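Isomaltodextranase (Arthrobacter globiformis, PDB 5AWO) hydrolyses alpha-1,6-glucosidic linkages in dextran-like polysaccharides, removing successive isomaltose units from the non-reducing chain ends. Local coordinates at residues Leu128-Ala133 against Lys180-Gly185. Residues are numbered along the deposited sequence; the frame is centred on the assembly and turned at random.
Sequences LWVHRA and KEYVQG
The hydroxyl of Y182, on helix 179-192, is hydrogen-bonded to the backbone of W129 in the short strand 129-131, and a small apolar contact lies beside it. The contact is buried. Both parts belong to the connection between the parallel barrel strands 120-124 and 197-200. Y182 reaches across from the helix and its OH donates to W129 O (2.8 Å). The carbonyl oxygen lies at the ring edge, near the ring plane. The hydroxyl lies in the carbonyl plane, on a lone pair, with a C=O...OH angle of 137°. CG of Y182 is anti to the backbone N (chi1 174°), which extends the ring from the helix to the strand. The same OH accepts from a water (2.8 Å from Y182 OH), and that water accepts from H131 N (3.0 Å). The hydroxyl therefore serves two backbone polar groups, one directly and one through water. V130 meets the outer end of the ring obliquely, with CG2 4.0 Å from Y182 CE2. V183, the next residue of the helix, touches L128: V183 CG2 lies 3.6 Å from L128 CD1. L172 of strand 169-172 touches both L128 and V183. H131 is the N-cap of helix 132-135: its ND1 accepts from A133 N in the ring plane (3.0 Å, N-H...N angle 171°). The CB of W129 points away from the helix. Its side chain lies about 5 Å from that of D201, the probable nucleophile, and its ring stacks on W171. The arrangement belongs to a beta-alpha-beta connection of a TIM barrel, elaborated by the two-stranded antiparallel sheet 129-131/169-172, in a family 27 glycoside hydrolase.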
# COMPACT_ATOMS: atom_id res chain seq x y z
N LEU A 128 1.85 -20.62 -5.10
CA LEU A 128 1.62 -21.37 -6.32
C LEU A 128 2.87 -22.04 -6.87
O LEU A 128 2.83 -22.67 -7.94
CB LEU A 128 0.92 -20.52 -7.40
CG LEU A 128 -0.60 -20.74 -7.27
CD1 LEU A 128 -1.18 -20.01 -6.10
CD2 LEU A 128 -1.31 -20.31 -8.53
N TRP A 129 3.99 -21.91 -6.17
CA TRP A 129 5.18 -22.66 -6.49
C TRP A 129 5.04 -24.05 -5.88
O TRP A 129 4.65 -24.17 -4.70
CB TRP A 129 6.48 -22.00 -6.00
CG TRP A 129 6.95 -20.85 -6.84
CD1 TRP A 129 6.80 -20.70 -8.17
CD2 TRP A 129 7.65 -19.70 -6.37
NE1 TRP A 129 7.38 -19.50 -8.58
CE2 TRP A 129 7.89 -18.87 -7.49
CE3 TRP A 129 8.11 -19.30 -5.12
CZ2 TRP A 129 8.58 -17.66 -7.38
CZ3 TRP A 129 8.76 -18.08 -5.01
CH2 TRP A 129 8.99 -17.27 -6.14
N VAL A 130 5.41 -25.06 -6.66
CA VAL A 130 5.49 -26.42 -6.17
C VAL A 130 6.89 -26.93 -6.48
O VAL A 130 7.28 -26.99 -7.67
CB VAL A 130 4.42 -27.30 -6.85
CG1 VAL A 130 4.38 -28.67 -6.20
CG2 VAL A 130 3.04 -26.65 -6.82
N HIS A 131 7.66 -27.30 -5.48
CA HIS A 131 9.04 -27.68 -5.74
C HIS A 131 9.12 -29.02 -6.46
O HIS A 131 8.43 -29.97 -6.08
CB HIS A 131 9.89 -27.73 -4.48
CG HIS A 131 11.34 -27.54 -4.75
ND1 HIS A 131 12.13 -28.50 -5.37
CD2 HIS A 131 12.12 -26.44 -4.65
CE1 HIS A 131 13.35 -28.03 -5.53
NE2 HIS A 131 13.36 -26.77 -5.12
N ARG A 132 10.00 -29.13 -7.44
CA ARG A 132 10.20 -30.38 -8.17
C ARG A 132 10.54 -31.53 -7.21
O ARG A 132 10.10 -32.66 -7.44
CB ARG A 132 11.29 -30.20 -9.22
CG ARG A 132 11.50 -31.38 -10.14
CD ARG A 132 12.52 -30.99 -11.18
NE ARG A 132 12.84 -32.07 -12.10
CZ ARG A 132 13.47 -31.91 -13.26
NH1 ARG A 132 13.88 -30.71 -13.65
NH2 ARG A 132 13.71 -32.97 -14.04
N ALA A 133 11.28 -31.28 -6.15
CA ALA A 133 11.64 -32.34 -5.19
C ALA A 133 10.40 -32.90 -4.49
O ALA A 133 10.35 -34.08 -4.10
CB ALA A 133 12.64 -31.83 -4.17
N LYS A 180 -6.75 -25.92 -4.20
CA LYS A 180 -7.13 -24.94 -3.17
C LYS A 180 -6.55 -25.30 -1.82
O LYS A 180 -6.02 -24.45 -1.09
CB LYS A 180 -8.66 -24.78 -3.09
CG LYS A 180 -9.14 -23.71 -2.11
CD LYS A 180 -10.66 -23.49 -2.16
CE LYS A 180 -11.16 -22.44 -1.18
NZ LYS A 180 -12.62 -22.15 -1.43
N GLU A 181 -6.68 -26.57 -1.43
CA GLU A 181 -6.19 -27.01 -0.15
C GLU A 181 -4.67 -26.81 -0.06
O GLU A 181 -4.15 -26.46 0.99
CB GLU A 181 -6.55 -28.50 0.08
CG GLU A 181 -8.04 -28.76 0.29
CD GLU A 181 -8.80 -29.10 -0.97
OE1 GLU A 181 -8.37 -28.77 -2.10
OE2 GLU A 181 -9.92 -29.73 -0.82
N TYR A 182 -3.97 -27.07 -1.15
CA TYR A 182 -2.51 -26.87 -1.18
C TYR A 182 -2.17 -25.39 -0.99
O TYR A 182 -1.40 -25.05 -0.09
CB TYR A 182 -1.94 -27.37 -2.50
CG TYR A 182 -0.47 -27.06 -2.63
CD1 TYR A 182 0.50 -27.92 -2.15
CD2 TYR A 182 -0.06 -25.90 -3.27
CE1 TYR A 182 1.86 -27.64 -2.29
CE2 TYR A 182 1.30 -25.61 -3.42
CZ TYR A 182 2.24 -26.47 -2.91
OH TYR A 182 3.61 -26.23 -3.08
N VAL A 183 -2.79 -24.52 -1.78
CA VAL A 183 -2.48 -23.08 -1.71
C VAL A 183 -2.84 -22.51 -0.34
O VAL A 183 -2.03 -21.81 0.32
CB VAL A 183 -3.18 -22.30 -2.83
CG1 VAL A 183 -3.03 -20.79 -2.67
CG2 VAL A 183 -2.66 -22.72 -4.19
N GLN A 184 -4.06 -22.80 0.10
CA GLN A 184 -4.49 -22.25 1.37
C GLN A 184 -3.70 -22.81 2.54
O GLN A 184 -3.37 -22.08 3.48
CB GLN A 184 -5.98 -22.44 1.58
CG GLN A 184 -6.77 -21.68 0.55
CD GLN A 184 -8.22 -21.48 0.92
OE1 GLN A 184 -8.91 -22.44 1.29
NE2 GLN A 184 -8.71 -20.26 0.82
N GLY A 185 -3.39 -24.10 2.50
CA GLY A 185 -2.51 -24.69 3.48
C GLY A 185 -1.12 -24.05 3.53
O GLY A 185 -0.53 -23.96 4.60
O HOH W 1 6.12 -27.50 -2.92